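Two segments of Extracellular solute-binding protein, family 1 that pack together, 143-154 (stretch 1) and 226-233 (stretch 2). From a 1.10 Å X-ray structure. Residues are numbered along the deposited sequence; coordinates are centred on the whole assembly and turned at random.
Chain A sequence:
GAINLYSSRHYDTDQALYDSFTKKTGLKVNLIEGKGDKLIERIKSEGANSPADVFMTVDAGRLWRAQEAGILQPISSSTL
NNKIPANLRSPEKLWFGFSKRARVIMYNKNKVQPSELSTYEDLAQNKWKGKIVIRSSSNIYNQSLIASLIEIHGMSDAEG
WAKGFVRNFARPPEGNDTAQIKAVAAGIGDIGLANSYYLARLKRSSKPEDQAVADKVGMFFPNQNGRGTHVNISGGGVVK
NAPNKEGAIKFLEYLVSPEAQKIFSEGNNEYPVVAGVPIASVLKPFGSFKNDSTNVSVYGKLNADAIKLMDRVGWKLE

Stretch 1 143-154: QSLIASLIEIHG
Stretch 2 226-233: GRGTHVNI

Stretch 1 is helical from Q143 through H153, with regular i to i+4 backbone hydrogen bonds running from A147 N to Q143 O (2.8 Å) through G154 N to I150 O (2.8 Å). Stretch 2 passes alongside it, a loop at R227 and strand by V231. The two stretches run in opposite senses along the contact: the CA of S144 lies 8.4 Å from the CA of N232, that of L145 comes within 7.0 Å of the CA of H230, and that of I152 is 10.1 Å from the CA of R227. The contact buries 332 Å², and two side chains from stretch 2, R227 and H230, supply most of its share.

H230 (phi/psi -72/117) directs its CA-to-CB bond toward the helix, and chi1 of 175° (t) with chi2 of 89° lays the imidazole against the turn formed by S144, L145 and S148. L145, in the t,p rotamer, covers one ring face: its CD1 stands 4.0 Å from the H230 ring centroid, 21° off the normal, a CH-pi contact, while its CA is 3.7 Å from H230 CE1. S144 O approaches H230 CE1 obliquely at 3.5 Å. The OG of S148 (chi1 82°, p) donates a 2.7 Å hydrogen bond back to L145 O, in its own helix, and lies 3.5 Å from H230 ND1.

R227 (phi/psi -77/-16) covers the later part of stretch 1. With chi1 at 69° (p), chi2 and chi3 both t and chi4 at -97°, its CA-to-CB bond points toward stretch 1, and the side chain reaches L149, I152 and H153. I152, in the m,m rotamer, packs its CD1 3.9 Å from R227 CD, and its CG1 lies over one face of the guanidinium, so that aliphatic carbon covers the flat surface of the charged group. The CA-to-CB bond of L149 (m,t) points sideways to stretch 2, but the end of the side chain comes nearer, bringing CD2 to 3.4 Å from R227 NH2. H153 NE2 is more distant, 4.3 Å from R227 NH1, in an oblique approach. A water joins the two halves of the contact: it donates to S148 OG at 2.9 Å and accepts from R227 NH2 at 2.9 Å, a polar bridge where no clear direct hydrogen bond crosses between the stretches.

Beyond H230, the side chain of V231 is out of reach of stretch 1, and N232 (phi/psi -145/178, chi1 -154°, t) again faces the helix. Its ND2 packs 3.5 Å from S144 CB, while its OD1 accepts a 2.8 Å hydrogen bond from I233 N.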

ATOM      1  N   GLN A 143      -2.478   4.198  -9.357  1.00  9.78           N
ATOM      2  CA  GLN A 143      -2.733   5.629  -9.306  1.00  9.88           C
ATOM      3  C   GLN A 143      -1.709   6.323  -8.391  1.00  9.89           C
ATOM      4  O   GLN A 143      -1.166   7.376  -8.729  1.00  9.96           O
ATOM      5  CB  GLN A 143      -4.157   5.908  -8.852  1.00 10.66           C
ATOM      6  CG  GLN A 143      -5.198   5.459  -9.859  1.00 11.45           C
ATOM      7  CD  GLN A 143      -6.607   5.473  -9.331  1.00 12.05           C
ATOM      8  OE1 GLN A 143      -6.865   5.907  -8.216  1.00 13.85           O
ATOM      9  NE2 GLN A 143      -7.530   4.965 -10.125  1.00 14.31           N
ATOM     10  N   SER A 144      -1.411   5.701  -7.242  1.00  9.46           N
ATOM     11  CA  SER A 144      -0.471   6.294  -6.314  1.00  9.40           C
ATOM     12  C   SER A 144       0.962   6.315  -6.854  1.00  8.97           C
ATOM     13  O   SER A 144       1.692   7.284  -6.654  1.00  9.35           O
ATOM     14  CB  SER A 144      -0.555   5.590  -4.947  1.00  9.83           C
ATOM     15  OG  SER A 144      -1.775   5.990  -4.324  1.00 11.26           O
ATOM     16  N   LEU A 145       1.361   5.228  -7.534  1.00  9.31           N
ATOM     17  CA  LEU A 145       2.684   5.230  -8.153  1.00  9.67           C
ATOM     18  C   LEU A 145       2.786   6.312  -9.238  1.00  9.37           C
ATOM     19  O   LEU A 145       3.773   7.048  -9.294  1.00  9.84           O
ATOM     20  CB  LEU A 145       3.002   3.848  -8.713  1.00 10.36           C
ATOM     21  CG  LEU A 145       4.323   3.761  -9.460  1.00 10.98           C
ATOM     22  CD1 LEU A 145       5.544   3.987  -8.578  1.00 11.63           C
ATOM     23  CD2 LEU A 145       4.442   2.379 -10.086  1.00 13.12           C
ATOM     24  N   ILE A 146       1.776   6.406 -10.088  1.00  9.62           N
ATOM     25  CA  ILE A 146       1.789   7.449 -11.108  1.00  9.71           C
ATOM     26  C   ILE A 146       1.769   8.847 -10.496  1.00  9.24           C
ATOM     27  O   ILE A 146       2.465   9.743 -10.989  1.00  9.66           O
ATOM     28  CB  ILE A 146       0.706   7.181 -12.168  1.00 10.98           C
ATOM     29  CG1 ILE A 146       1.144   6.104 -13.173  1.00 14.83           C
ATOM     30  CG2 ILE A 146       0.425   8.436 -13.002  1.00 11.84           C
ATOM     31  CD1 ILE A 146       1.966   4.925 -12.774  1.00 16.45           C
ATOM     32  N   ALA A 147       0.978   9.039  -9.441  1.00  9.28           N
ATOM     33  CA  ALA A 147       1.007  10.304  -8.729  1.00  9.78           C
ATOM     34  C   ALA A 147       2.422  10.666  -8.274  1.00  9.30           C
ATOM     35  O   ALA A 147       2.851  11.821  -8.399  1.00 10.01           O
ATOM     36  CB  ALA A 147       0.041  10.270  -7.552  1.00  9.92           C
ATOM     37  N   SER A 148       3.151   9.672  -7.747  1.00  9.36           N
ATOM     38  CA  SER A 148       4.535   9.939  -7.326  1.00  9.59           C
ATOM     39  C   SER A 148       5.416  10.402  -8.494  1.00  9.43           C
ATOM     40  O   SER A 148       6.282  11.269  -8.336  1.00 10.26           O
ATOM     41  CB  SER A 148       5.130   8.733  -6.593  1.00 10.65           C
ATOM     42  OG  SER A 148       5.626   7.737  -7.447  1.00 11.78           O
ATOM     43  N   LEU A 149       5.195   9.804  -9.667  1.00  9.37           N
ATOM     44  CA  LEU A 149       5.972  10.164 -10.858  1.00  9.85           C
ATOM     45  C   LEU A 149       5.608  11.559 -11.372  1.00  9.80           C
ATOM     46  O   LEU A 149       6.480  12.302 -11.837  1.00 10.53           O
ATOM     47  CB  LEU A 149       5.820   9.102 -11.945  1.00 10.32           C
ATOM     48  CG  LEU A 149       6.397   7.731 -11.577  1.00 11.33           C
ATOM     49  CD1 LEU A 149       5.973   6.690 -12.592  1.00 14.00           C
ATOM     50  CD2 LEU A 149       7.902   7.790 -11.456  1.00 14.07           C
ATOM     51  N   ILE A 150       4.332  11.949 -11.266  1.00  9.42           N
ATOM     52  CA  ILE A 150       3.937  13.303 -11.616  1.00 10.19           C
ATOM     53  C   ILE A 150       4.542  14.315 -10.642  1.00 10.36           C
ATOM     54  O   ILE A 150       5.014  15.377 -11.054  1.00 11.24           O
ATOM     55  CB  ILE A 150       2.397  13.437 -11.650  1.00 10.69           C
ATOM     56  CG1 ILE A 150       1.802  12.576 -12.773  1.00 11.26           C
ATOM     57  CG2 ILE A 150       1.991  14.902 -11.822  1.00 12.08           C
ATOM     58  CD1 ILE A 150       0.314  12.403 -12.654  1.00 12.51           C
ATOM     59  N   GLU A 151       4.555  13.985  -9.357  1.00 10.12           N
ATOM     60  CA  GLU A 151       5.201  14.861  -8.375  1.00 10.77           C
ATOM     61  C   GLU A 151       6.665  15.110  -8.734  1.00 10.98           C
ATOM     62  O   GLU A 151       7.139  16.238  -8.652  1.00 13.19           O
ATOM     63  CB  GLU A 151       5.069  14.265  -6.997  1.00 11.21           C
ATOM     64  CG  GLU A 151       5.791  15.012  -5.883  1.00 12.86           C
ATOM     65  CD  GLU A 151       5.177  16.302  -5.417  1.00 14.34           C
ATOM     66  OE1 GLU A 151       4.124  16.703  -5.947  1.00 17.23           O
ATOM     67  OE2 GLU A 151       5.744  16.913  -4.475  1.00 15.96           O
ATOM     68  N   ILE A 152       7.399  14.052  -9.092  1.00 10.70           N
ATOM     69  CA  ILE A 152       8.807  14.219  -9.446  1.00 11.72           C
ATOM     70  C   ILE A 152       8.973  14.978 -10.765  1.00 11.22           C
ATOM     71  O   ILE A 152       9.679  15.984 -10.832  1.00 12.47           O
ATOM     72  CB  ILE A 152       9.550  12.872  -9.545  1.00 12.36           C
ATOM     73  CG1 ILE A 152       9.582  12.102  -8.209  1.00 14.23           C
ATOM     74  CG2 ILE A 152      10.936  13.061 -10.093  1.00 12.38           C
ATOM     75  CD1 ILE A 152      10.368  12.736  -7.109  1.00 14.58           C
ATOM     76  N   HIS A 153       8.309  14.501 -11.807  1.00 10.79           N
ATOM     77  CA  HIS A 153       8.664  14.888 -13.169  1.00 11.18           C
ATOM     78  C   HIS A 153       7.826  16.001 -13.749  1.00 11.26           C
ATOM     79  O   HIS A 153       8.252  16.585 -14.742  1.00 13.99           O
ATOM     80  CB  HIS A 153       8.580  13.651 -14.072  1.00 12.20           C
ATOM     81  CG  HIS A 153       9.551  12.584 -13.700  1.00 12.66           C
ATOM     82  ND1 HIS A 153      10.915  12.752 -13.819  1.00 16.98           N
ATOM     83  CD2 HIS A 153       9.353  11.353 -13.188  1.00 11.69           C
ATOM     84  CE1 HIS A 153      11.511  11.642 -13.403  1.00 17.03           C
ATOM     85  NE2 HIS A 153      10.588  10.769 -13.039  1.00 13.43           N
ATOM     86  N   GLY A 154       6.670  16.290 -13.155  1.00 11.86           N
ATOM     87  CA  GLY A 154       5.684  17.164 -13.749  1.00 12.59           C
ATOM     88  C   GLY A 154       4.868  16.448 -14.800  1.00 13.10           C
ATOM     89  O   GLY A 154       5.235  15.375 -15.294  1.00 13.48           O
ATOM     90  N   GLY A 226      19.246   6.150  -6.552  1.00 12.91           N
ATOM     91  CA  GLY A 226      18.676   7.488  -6.597  1.00 12.60           C
ATOM     92  C   GLY A 226      17.780   7.707  -5.409  1.00 11.73           C
ATOM     93  O   GLY A 226      18.222   7.592  -4.254  1.00 12.72           O
ATOM     94  N   ARG A 227      16.522   8.053  -5.678  1.00 10.51           N
ATOM     95  CA  ARG A 227      15.631   8.512  -4.618  1.00 10.39           C
ATOM     96  C   ARG A 227      15.074   7.414  -3.725  1.00 10.15           C
ATOM     97  O   ARG A 227      14.543   7.731  -2.669  1.00 11.25           O
ATOM     98  CB  ARG A 227      14.506   9.337  -5.201  1.00 10.63           C
ATOM     99  CG  ARG A 227      13.501   8.534  -6.040  1.00 10.56           C
ATOM    100  CD  ARG A 227      12.423   9.421  -6.612  1.00 11.64           C
ATOM    101  NE  ARG A 227      11.453   8.670  -7.412  1.00 12.44           N
ATOM    102  CZ  ARG A 227      11.464   8.536  -8.740  1.00 11.30           C
ATOM    103  NH1 ARG A 227      12.379   9.128  -9.479  1.00 11.50           N
ATOM    104  NH2 ARG A 227      10.560   7.782  -9.324  1.00 12.68           N
ATOM    105  N   GLY A 228      15.155   6.151  -4.155  1.00 10.10           N
ATOM    106  CA  GLY A 228      14.615   5.061  -3.398  1.00 10.51           C
ATOM    107  C   GLY A 228      13.309   4.525  -3.947  1.00  9.24           C
ATOM    108  O   GLY A 228      12.704   5.087  -4.858  1.00 10.25           O
ATOM    109  N   THR A 229      12.856   3.412  -3.375  1.00  9.13           N
ATOM    110  CA  THR A 229      11.692   2.699  -3.821  1.00  8.83           C
ATOM    111  C   THR A 229      10.402   3.382  -3.340  1.00  8.91           C
ATOM    112  O   THR A 229      10.352   3.928  -2.234  1.00  9.79           O
ATOM    113  CB  THR A 229      11.775   1.243  -3.313  1.00  9.47           C
ATOM    114  OG1 THR A 229      12.930   0.626  -3.871  1.00 10.99           O
ATOM    115  CG2 THR A 229      10.559   0.413  -3.604  1.00 10.27           C
ATOM    116  N   HIS A 230       9.356   3.293  -4.170  1.00  9.24           N
ATOM    117  CA  HIS A 230       8.005   3.775  -3.820  1.00  8.93           C
ATOM    118  C   HIS A 230       7.390   2.843  -2.775  1.00  8.69           C
ATOM    119  O   HIS A 230       7.174   1.642  -3.052  1.00  9.81           O
ATOM    120  CB  HIS A 230       7.165   3.803  -5.081  1.00  9.87           C
ATOM    121  CG  HIS A 230       5.732   4.156  -4.864  1.00  9.63           C
ATOM    122  ND1 HIS A 230       5.258   5.441  -4.884  1.00 10.18           N
ATOM    123  CD2 HIS A 230       4.642   3.367  -4.659  1.00 10.47           C
ATOM    124  CE1 HIS A 230       3.940   5.409  -4.719  1.00 10.29           C
ATOM    125  NE2 HIS A 230       3.530   4.167  -4.587  1.00 10.17           N
ATOM    126  N   VAL A 231       7.135   3.405  -1.597  1.00  8.81           N
ATOM    127  CA  VAL A 231       6.466   2.710  -0.524  1.00  9.20           C
ATOM    128  C   VAL A 231       5.116   3.336  -0.262  1.00  9.06           C
ATOM    129  O   VAL A 231       4.878   4.528  -0.481  1.00  9.90           O
ATOM    130  CB  VAL A 231       7.338   2.606   0.749  1.00 10.23           C
ATOM    131  CG1 VAL A 231       8.578   1.768   0.448  1.00 10.93           C
ATOM    132  CG2 VAL A 231       7.714   3.951   1.330  1.00 10.47           C
ATOM    133  N   ASN A 232       4.228   2.520   0.269  1.00  9.11           N
ATOM    134  CA  ASN A 232       2.870   2.980   0.594  1.00  9.55           C
ATOM    135  C   ASN A 232       2.438   2.260   1.860  1.00  8.96           C
ATOM    136  O   ASN A 232       3.216   1.461   2.409  1.00  9.46           O
ATOM    137  CB  ASN A 232       1.965   2.763  -0.634  1.00  9.52           C
ATOM    138  CG  ASN A 232       0.761   3.696  -0.725  1.00 10.36           C
ATOM    139  OD1 ASN A 232       0.251   4.201   0.291  1.00 10.55           O
ATOM    140  ND2 ASN A 232       0.263   3.910  -1.955  1.00 11.36           N
ATOM    141  N   ILE A 233       1.228   2.563   2.353  1.00  8.97           N
ATOM    142  CA  ILE A 233       0.856   2.158   3.709  1.00  8.86           C
ATOM    143  C   ILE A 233      -0.499   1.483   3.776  1.00  9.08           C
ATOM    144  O   ILE A 233      -1.412   1.747   2.980  1.00 10.40           O
ATOM    145  CB  ILE A 233       0.855   3.380   4.664  1.00  8.82           C
ATOM    146  CG1 ILE A 233      -0.023   4.528   4.148  1.00  9.62           C
ATOM    147  CG2 ILE A 233       2.274   3.843   4.912  1.00  9.37           C
ATOM    148  CD1 ILE A 233      -0.339   5.577   5.201  1.00  9.80           C
TER
HETATM  149  O   HOH W   1       8.399   6.771  -7.722  1.00 15.33           O